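Local coordinates for protein acetyl-CoA acetyltransferase (Bacillus anthracis, PDB 3SS6) that probably catalyses the reversible condensation of two acetyl-CoA molecules to acetoacetyl-CoA and free CoA, at residues 6-11 / 261-266; 57-62 / 350-355; 305-310 / 372-377. All blocks are in the same frame, centred on the assembly; numbering follows the deposited sequence. Where two conformers were deposited one is given.

Contact 1: 6-11 / 261-266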
loop_
_atom_site.group_PDB
_atom_site.type_symbol
_atom_site.label_atom_id
_atom_site.label_comp_id
_atom_site.label_asym_id
_atom_site.label_seq_id
_atom_site.Cartn_x
_atom_site.Cartn_y
_atom_site.Cartn_z
ATOM N N ASN A 6 -2.420 48.670 -15.551
ATOM C CA ASN A 6 -1.040 48.230 -15.388
ATOM C C ASN A 6 -0.943 47.409 -14.120
ATOM O O ASN A 6 -1.608 47.719 -13.130
ATOM C CB ASN A 6 -0.085 49.420 -15.271
ATOM C CG ASN A 6 0.008 50.239 -16.551
ATOM O OD1 ASN A 6 -0.417 49.801 -17.617
ATOM N ND2 ASN A 6 0.608 51.433 -16.447
ATOM N N VAL A 7 -0.096 46.384 -14.142
ATOM C CA VAL A 7 0.088 45.495 -12.992
ATOM C C VAL A 7 1.425 45.779 -12.301
ATOM O O VAL A 7 2.480 45.734 -12.933
ATOM C CB VAL A 7 0.059 44.039 -13.431
ATOM C CG1 VAL A 7 0.188 43.114 -12.207
ATOM C CG2 VAL A 7 -1.229 43.750 -14.196
ATOM N N VAL A 8 1.379 46.071 -11.007
ATOM C CA VAL A 8 2.598 46.299 -10.243
ATOM C C VAL A 8 2.705 45.287 -9.114
ATOM O O VAL A 8 1.724 44.649 -8.731
ATOM C CB VAL A 8 2.695 47.748 -9.690
ATOM C CG1 VAL A 8 2.687 48.752 -10.846
ATOM C CG2 VAL A 8 1.571 48.030 -8.717
ATOM N N ILE A 9 3.917 45.137 -8.602
ATOM C CA ILE A 9 4.234 44.132 -7.601
ATOM C C ILE A 9 4.728 44.874 -6.374
ATOM O O ILE A 9 5.701 45.623 -6.459
ATOM C CB ILE A 9 5.360 43.209 -8.116
ATOM C CG1 ILE A 9 4.864 42.384 -9.310
ATOM C CG2 ILE A 9 5.851 42.272 -7.004
ATOM C CD1 ILE A 9 5.983 41.830 -10.178
ATOM N N THR A 10 4.070 44.672 -5.236
ATOM C CA THR A 10 4.424 45.442 -4.034
ATOM C C THR A 10 5.210 44.673 -2.967
ATOM O O THR A 10 5.738 45.279 -2.019
ATOM C CB THR A 10 3.170 46.066 -3.388
ATOM O OG1 THR A 10 2.268 45.028 -2.991
ATOM C CG2 THR A 10 2.478 47.006 -4.372
ATOM N N ALA A 11 5.280 43.353 -3.112
ATOM C CA ALA A 11 6.067 42.516 -2.212
ATOM C C ALA A 11 6.456 41.269 -2.972
ATOM O O ALA A 11 5.738 40.845 -3.882
ATOM C CB ALA A 11 5.274 42.140 -0.949
ATOM N N MET A 261 -1.003 44.243 -7.600
ATOM C CA MET A 261 -2.213 45.053 -7.613
ATOM C C MET A 261 -2.185 45.984 -8.824
ATOM O O MET A 261 -1.179 46.067 -9.525
ATOM C CB MET A 261 -2.352 45.852 -6.304
ATOM C CG MET A 261 -1.244 46.897 -6.095
ATOM S SD MET A 261 -1.404 47.749 -4.503
ATOM C CE MET A 261 -1.065 46.381 -3.379
ATOM N N SER A 262 -3.296 46.649 -9.101
ATOM C CA SER A 262 -3.294 47.628 -10.181
ATOM C C SER A 262 -2.394 48.785 -9.785
ATOM O O SER A 262 -2.245 49.094 -8.600
ATOM C CB SER A 262 -4.705 48.125 -10.485
ATOM O OG SER A 262 -5.228 48.865 -9.388
ATOM N N GLU A 263 -1.781 49.420 -10.772
ATOM C CA GLU A 263 -0.954 50.576 -10.484
ATOM C C GLU A 263 -1.785 51.684 -9.821
ATOM O O GLU A 263 -1.288 52.417 -8.965
ATOM C CB GLU A 263 -0.278 51.085 -11.753
ATOM C CG GLU A 263 0.807 52.121 -11.445
ATOM C CD GLU A 263 1.736 52.379 -12.612
ATOM O OE1 GLU A 263 1.477 51.868 -13.720
ATOM O OE2 GLU A 263 2.735 53.104 -12.416
ATOM N N GLU A 264 -3.047 51.796 -10.226
ATOM C CA GLU A 264 -3.943 52.787 -9.637
ATOM C C GLU A 264 -4.202 52.503 -8.158
ATOM O O GLU A 264 -4.225 53.431 -7.340
ATOM C CB GLU A 264 -5.254 52.892 -10.423
ATOM C CG GLU A 264 -5.076 53.484 -11.813
ATOM C CD GLU A 264 -6.386 53.905 -12.459
ATOM O OE1 GLU A 264 -7.448 53.367 -12.075
ATOM O OE2 GLU A 264 -6.350 54.780 -13.352
ATOM N N LYS A 265 -4.367 51.231 -7.810
ATOM C CA LYS A 265 -4.555 50.833 -6.422
ATOM C C LYS A 265 -3.313 51.169 -5.595
ATOM O O LYS A 265 -3.420 51.636 -4.463
ATOM C CB LYS A 265 -4.841 49.331 -6.339
ATOM C CG LYS A 265 -5.233 48.836 -4.951
ATOM C CD LYS A 265 -6.606 49.361 -4.571
ATOM C CE LYS A 265 -7.144 48.683 -3.328
ATOM N NZ LYS A 265 -8.476 49.250 -2.959
ATOM N N ALA A 266 -2.131 50.938 -6.162
ATOM C CA ALA A 266 -0.900 51.282 -5.452
ATOM C C ALA A 266 -0.808 52.795 -5.223
ATOM O O ALA A 266 -0.412 53.247 -4.149
ATOM C CB ALA A 266 0.320 50.772 -6.203
#
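Asn6 and Glu263 lie side by side and point the same way, their amide and carboxylate planes turned 40° apart. Glu263 carries CG anti to its backbone N (chi1 -169°) and stays extended, so that OE1 arrives 2.9 Å from Asn6 ND2, lying in the amide plane of Asn6 and met nearly along its own C-O axis. The other carboxylate oxygen, OE2, forms a salt bridge with Arg276, so each oxygen has its own partner, which should limit rotation of the group. Val8 crosses the Glu263 chain at about a right angle: its CG1 rests 3.9 Å from Glu263 CB, while CG2, in the crowded position between N and C, sits 3.9 Å from Ala266 CB. Thr10 also crosses its neighbour, Met261, whose chain bends at chi3 (67°) and brings CE to 3.6 Å from Thr10 OG1; that hydroxyl is hydrogen-bonded to Gly44 O. In the backbone, Val8 and Met261 form an antiparallel hydrogen-bonded pair, Val8 N reaching Met261 O at 3.0 Å almost straight along the C=O axis. Glu263 N gives its hydrogen to Asn6 O from above the carbonyl plane. Ser262, the N-cap residue of helix 263-269, accepts from Lys265 N through OG at 3.0 Å. The arrangement is a strand-to-helix junction where strand 252-262 pairs antiparallel with strand 7-19 in the N-terminal half of the thiolase fold.

Contact 2: 57-62 / 350-355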
loop_
_atom_site.group_PDB
_atom_site.type_symbol
_atom_site.label_atom_id
_atom_site.label_comp_id
_atom_site.label_asym_id
_atom_site.label_seq_id
_atom_site.Cartn_x
_atom_site.Cartn_y
_atom_site.Cartn_z
ATOM N N GLY A 57 0.742 28.111 -7.964
ATOM C CA GLY A 57 1.151 27.091 -8.906
ATOM C C GLY A 57 1.588 25.920 -8.030
ATOM O O GLY A 57 2.289 26.121 -7.046
ATOM N N HIS A 58 1.135 24.712 -8.346
ATOM C CA HIS A 58 1.489 23.536 -7.553
ATOM C C HIS A 58 1.506 22.271 -8.417
ATOM O O HIS A 58 0.472 21.879 -8.937
ATOM C CB HIS A 58 0.482 23.413 -6.413
ATOM C CG HIS A 58 0.857 22.418 -5.363
ATOM N ND1 HIS A 58 -0.041 21.962 -4.423
ATOM C CD2 HIS A 58 2.028 21.795 -5.098
ATOM C CE1 HIS A 58 0.561 21.099 -3.626
ATOM N NE2 HIS A 58 1.817 20.979 -4.015
ATOM N N CYS A 59 2.673 21.664 -8.607
ATOM C CA CYS A 59 2.775 20.450 -9.422
ATOM C C CYS A 59 2.204 19.134 -8.890
ATOM O O CYS A 59 1.563 18.395 -9.620
ATOM C CB CYS A 59 4.207 20.231 -9.887
ATOM S SG CYS A 59 4.766 21.528 -10.996
ATOM N N ILE A 60 2.434 18.854 -7.615
ATOM C CA ILE A 60 1.953 17.616 -7.044
ATOM C C ILE A 60 0.906 17.942 -5.992
ATOM O O ILE A 60 1.151 17.898 -4.806
ATOM C CB ILE A 60 3.097 16.834 -6.364
ATOM C CG1 ILE A 60 4.279 16.652 -7.317
ATOM C CG2 ILE A 60 2.601 15.504 -5.858
ATOM C CD1 ILE A 60 5.472 15.957 -6.703
ATOM N N GLN A 61 -0.283 18.243 -6.493
ATOM C CA GLN A 61 -1.415 18.593 -5.661
ATOM C C GLN A 61 -1.872 17.400 -4.840
ATOM O O GLN A 61 -1.655 16.269 -5.212
ATOM C CB GLN A 61 -2.512 19.251 -6.485
ATOM C CG GLN A 61 -2.041 20.583 -7.033
ATOM C CD GLN A 61 -2.959 21.173 -8.066
ATOM O OE1 GLN A 61 -4.165 21.085 -7.959
ATOM N NE2 GLN A 61 -2.378 21.790 -9.075
ATOM N N ARG A 62 -2.487 17.680 -3.706
ATOM C CA ARG A 62 -2.895 16.618 -2.802
ATOM C C ARG A 62 -4.385 16.699 -2.532
ATOM O O ARG A 62 -4.914 17.777 -2.237
ATOM C CB ARG A 62 -2.160 16.757 -1.477
ATOM C CG ARG A 62 -0.665 16.518 -1.575
ATOM C CD ARG A 62 0.051 16.952 -0.291
ATOM N NE ARG A 62 -0.436 16.244 0.896
ATOM C CZ ARG A 62 0.351 15.727 1.838
ATOM N NH1 ARG A 62 1.676 15.845 1.752
ATOM N NH2 ARG A 62 -0.184 15.105 2.881
ATOM N N HIS A 350 15.369 22.993 -7.028
ATOM C CA HIS A 350 14.229 23.161 -7.916
ATOM C C HIS A 350 12.896 22.624 -7.371
ATOM O O HIS A 350 12.442 21.584 -7.803
ATOM C CB HIS A 350 14.573 22.503 -9.259
ATOM C CG HIS A 350 13.558 22.715 -10.338
ATOM N ND1 HIS A 350 12.639 23.739 -10.317
ATOM C CD2 HIS A 350 13.347 22.046 -11.496
ATOM C CE1 HIS A 350 11.891 23.678 -11.403
ATOM N NE2 HIS A 350 12.302 22.661 -12.136
ATOM N N PRO A 351 12.255 23.340 -6.454
ATOM C CA PRO A 351 10.947 22.886 -5.968
ATOM C C PRO A 351 10.027 23.324 -7.087
ATOM O O PRO A 351 9.680 24.488 -7.209
ATOM C CB PRO A 351 10.720 23.739 -4.726
ATOM C CG PRO A 351 11.571 24.936 -4.914
ATOM C CD PRO A 351 12.737 24.531 -5.743
ATOM N N ILE A 352 9.592 22.360 -7.878
ATOM C CA ILE A 352 9.034 22.649 -9.178
ATOM C C ILE A 352 7.840 23.592 -9.249
ATOM O O ILE A 352 7.868 24.526 -10.033
ATOM C CB ILE A 352 8.725 21.340 -9.936
ATOM C CG1 ILE A 352 7.760 20.470 -9.145
ATOM C CG2 ILE A 352 9.995 20.546 -10.158
ATOM C CD1 ILE A 352 7.607 19.080 -9.721
ATOM N N GLY A 353 6.838 23.407 -8.406
ATOM C CA GLY A 353 5.676 24.278 -8.428
ATOM C C GLY A 353 6.037 25.709 -8.083
ATOM O O GLY A 353 5.465 26.665 -8.584
ATOM N N CYS A 354 6.948 25.814 -7.134
ATOM C CA CYS A 354 7.490 27.069 -6.635
ATOM C C CYS A 354 8.387 27.884 -7.574
ATOM O O CYS A 354 8.374 29.106 -7.558
ATOM C CB CYS A 354 8.235 26.801 -5.321
ATOM S SG CYS A 354 9.144 28.205 -4.646
ATOM N N THR A 355 9.198 27.185 -8.357
ATOM C CA THR A 355 10.345 27.790 -9.032
ATOM C C THR A 355 10.031 28.978 -9.938
ATOM O O THR A 355 10.793 29.952 -9.979
ATOM C CB THR A 355 11.141 26.728 -9.797
ATOM O OG1 THR A 355 11.749 25.851 -8.842
ATOM C CG2 THR A 355 12.230 27.378 -10.653
#
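The tight part of this contact is the meeting of His58 and Gly353, whose CA atoms approach to 4.3 Å. Because Gly353 has no side chain, the backbone of 57-59 can lie directly against the start of helix 352-370. Alongside, Cys59 turns SG anti to its carbonyl carbon (chi1 -65°), and its CB packs 3.6 Å from Ile352 CD1. Ile352 holds CG1 in the crowded position between its backbone N and C (chi1 58°), which brings that branch over the cysteine; Cys59 SG lies 3.7 Å from Ile352 CG1. No hydrogen bond joins the two segments directly. Instead Glu119 OE1 accepts from Cys59 N and, weakly, from Gly353 N, so one carboxylate oxygen bridges the two backbones.

Packing loosens along 60-62, where the loop runs away from helix 352-370 and becomes partly exposed at Gln61 and Arg62. Gln61 folds back, its NE2 donating to His58 O at 2.9 Å, and its side chain also packs on Gln88 of the second subunit. The contact joins the N-terminal and C-terminal halves of the thiolase fold at their buried interface, and His350 lies in the Gly-His-Pro segment that in thiolases contributes to the active site.

Contact 3: 305-310 / 372-377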
loop_
_atom_site.group_PDB
_atom_site.type_symbol
_atom_site.label_atom_id
_atom_site.label_comp_id
_atom_site.label_asym_id
_atom_site.label_seq_id
_atom_site.Cartn_x
_atom_site.Cartn_y
_atom_site.Cartn_z
ATOM N N VAL A 305 6.819 42.988 -26.211
ATOM C CA VAL A 305 7.150 44.135 -25.369
ATOM C C VAL A 305 8.093 45.110 -26.056
ATOM O O VAL A 305 8.416 46.163 -25.506
ATOM C CB VAL A 305 7.757 43.710 -24.012
ATOM C CG1 VAL A 305 6.825 42.744 -23.299
ATOM C CG2 VAL A 305 9.130 43.098 -24.202
ATOM N N ASP A 306 8.531 44.752 -27.257
ATOM C CA ASP A 306 9.370 45.625 -28.060
ATOM C C ASP A 306 10.707 45.885 -27.368
ATOM O O ASP A 306 11.199 47.019 -27.338
ATOM C CB ASP A 306 8.640 46.938 -28.364
ATOM C CG ASP A 306 9.357 47.778 -29.404
ATOM O OD1 ASP A 306 10.118 47.205 -30.216
ATOM O OD2 ASP A 306 9.151 49.012 -29.409
ATOM N N TRP A 307 11.277 44.827 -26.799
ATOM C CA TRP A 307 12.639 44.869 -26.283
ATOM C C TRP A 307 13.539 44.080 -27.213
ATOM O O TRP A 307 13.105 43.112 -27.842
ATOM C CB TRP A 307 12.747 44.198 -24.916
ATOM C CG TRP A 307 12.138 44.901 -23.759
ATOM C CD1 TRP A 307 11.446 46.081 -23.765
ATOM C CD2 TRP A 307 12.170 44.459 -22.395
ATOM N NE1 TRP A 307 11.046 46.397 -22.484
ATOM C CE2 TRP A 307 11.477 45.416 -21.628
ATOM C CE3 TRP A 307 12.719 43.342 -21.750
ATOM C CZ2 TRP A 307 11.317 45.291 -20.252
ATOM C CZ3 TRP A 307 12.550 43.218 -20.377
ATOM C CH2 TRP A 307 11.851 44.183 -19.649
ATOM N N SER A 308 14.803 44.479 -27.279
ATOM C CA SER A 308 15.825 43.605 -27.818
ATOM C C SER A 308 16.285 42.756 -26.644
ATOM O O SER A 308 16.123 43.138 -25.485
ATOM C CB SER A 308 16.998 44.407 -28.368
ATOM O OG SER A 308 17.739 44.997 -27.312
ATOM N N LEU A 309 16.853 41.597 -26.936
ATOM C CA LEU A 309 17.392 40.758 -25.880
ATOM C C LEU A 309 18.456 41.554 -25.120
ATOM O O LEU A 309 18.562 41.467 -23.892
ATOM C CB LEU A 309 17.981 39.487 -26.485
ATOM C CG LEU A 309 18.617 38.476 -25.542
ATOM C CD1 LEU A 309 17.610 37.961 -24.513
ATOM C CD2 LEU A 309 19.204 37.331 -26.357
ATOM N N GLU A 310 19.216 42.351 -25.864
ATOM C CA GLU A 310 20.300 43.159 -25.314
ATOM C C GLU A 310 19.818 44.194 -24.296
ATOM O O GLU A 310 20.575 44.601 -23.411
ATOM C CB GLU A 310 21.061 43.858 -26.449
ATOM C CG GLU A 310 21.855 42.915 -27.355
ATOM C CD GLU A 310 20.999 41.831 -28.007
ATOM O OE1 GLU A 310 19.940 42.157 -28.595
ATOM O OE2 GLU A 310 21.393 40.645 -27.927
ATOM N N LEU A 372 19.296 48.318 -11.419
ATOM C CA LEU A 372 18.987 48.093 -12.827
ATOM C C LEU A 372 17.474 47.967 -13.036
ATOM O O LEU A 372 16.728 47.771 -12.080
ATOM C CB LEU A 372 19.684 46.821 -13.315
ATOM C CG LEU A 372 21.213 46.843 -13.186
ATOM C CD1 LEU A 372 21.787 45.444 -13.414
ATOM C CD2 LEU A 372 21.812 47.848 -14.154
ATOM N N GLU A 373 17.032 48.071 -14.289
ATOM C CA GLU A 373 15.596 48.138 -14.590
ATOM C C GLU A 373 14.979 46.876 -15.182
ATOM O O GLU A 373 14.010 46.335 -14.639
ATOM C CB GLU A 373 15.313 49.308 -15.539
ATOM C CG GLU A 373 13.842 49.471 -15.878
ATOM C CD GLU A 373 13.565 50.660 -16.784
ATOM O OE1 GLU A 373 14.274 50.835 -17.800
ATOM O OE2 GLU A 373 12.635 51.423 -16.472
ATOM N N LYS A 374 15.513 46.421 -16.313
ATOM C CA LYS A 374 14.809 45.419 -17.121
ATOM C C LYS A 374 15.202 43.976 -16.831
ATOM O O LYS A 374 16.382 43.623 -16.882
ATOM C CB LYS A 374 14.995 45.723 -18.615
ATOM C CG LYS A 374 14.368 47.039 -19.061
ATOM C CD LYS A 374 14.426 47.194 -20.567
ATOM C CE LYS A 374 13.720 48.474 -21.022
ATOM N NZ LYS A 374 14.424 49.693 -20.542
ATOM N N GLY A 375 14.204 43.144 -16.548
ATOM C CA GLY A 375 14.432 41.749 -16.192
ATOM C C GLY A 375 13.598 40.790 -17.022
ATOM O O GLY A 375 12.469 41.095 -17.397
ATOM N N ILE A 376 14.175 39.629 -17.318
ATOM C CA ILE A 376 13.429 38.538 -17.938
ATOM C C ILE A 376 13.578 37.314 -17.060
ATOM O O ILE A 376 14.699 36.944 -16.704
ATOM C CB ILE A 376 13.988 38.193 -19.327
ATOM C CG1 ILE A 376 13.898 39.404 -20.256
ATOM C CG2 ILE A 376 13.236 37.011 -19.917
ATOM C CD1 ILE A 376 14.571 39.181 -21.626
ATOM N N ALA A 377 12.456 36.684 -16.712
ATOM C CA ALA A 377 12.497 35.409 -16.008
ATOM C C ALA A 377 11.823 34.368 -16.899
ATOM O O ALA A 377 10.736 34.599 -17.422
ATOM C CB ALA A 377 11.789 35.501 -14.666
#
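Trp307 places CG anti to its carbonyl carbon (chi1 -71°), and Lys374 does the same with its own CG (chi1 -64°); the lysine then runs extended through CD before bending at chi4 (66°). The aliphatic chain consequently crosses the indole obliquely over one face. Its CD stands 3.8 Å from the centroid of the six-membered ring in a CH-pi contact, and CE comes 3.7 Å from Trp307 NE1. The charged end adds little to this: Lys374 NZ is 5.5 Å from the centroid of the five-membered ring, a long and at most weak cation-pi approach, and it pairs with Glu373 OE1 at 3.0 Å in a salt bridge. Here the loop after helix 294-305 packs its Trp307 on strand 374-381, alongside that helix, in the alpha-beta-alpha sandwich of the C-terminal thiolase domain.

The opposite face of the indole receives Val305 CG2. At the ring edge, Gly375 O lies in the indole plane, 3.7 Å from Trp307 CZ3, and Ile376 CG1 meets the same carbon. Leu309 extends CG anti to its backbone N, and its CD1 only loosely reaches Ile376 CD1 at 4.4 Å.

Contacts 1 and 3 reach the same continuous run of strands, with centres 20 Å apart and nearest atoms about 10 Å apart; strands 275-284 and 385-393 separate strand 7-19 from strand 374-381. Contact 2 lies deepest, its centre about 8 Å from that of the chain, against 22 and 19 Å for contacts 1 and 3. Its helix 352-370 is followed by strand 374-381 of contact 3; the nearest atoms of the two contacts are about 7 Å apart. Cys91, present as S-hydroxycysteine, is probably the thiolase nucleophile, and contact 2, with the Gly-His-Pro segment, is likely to lie closest to this active site. A potassium ion lies about 8 Å from the Thr10 side chain.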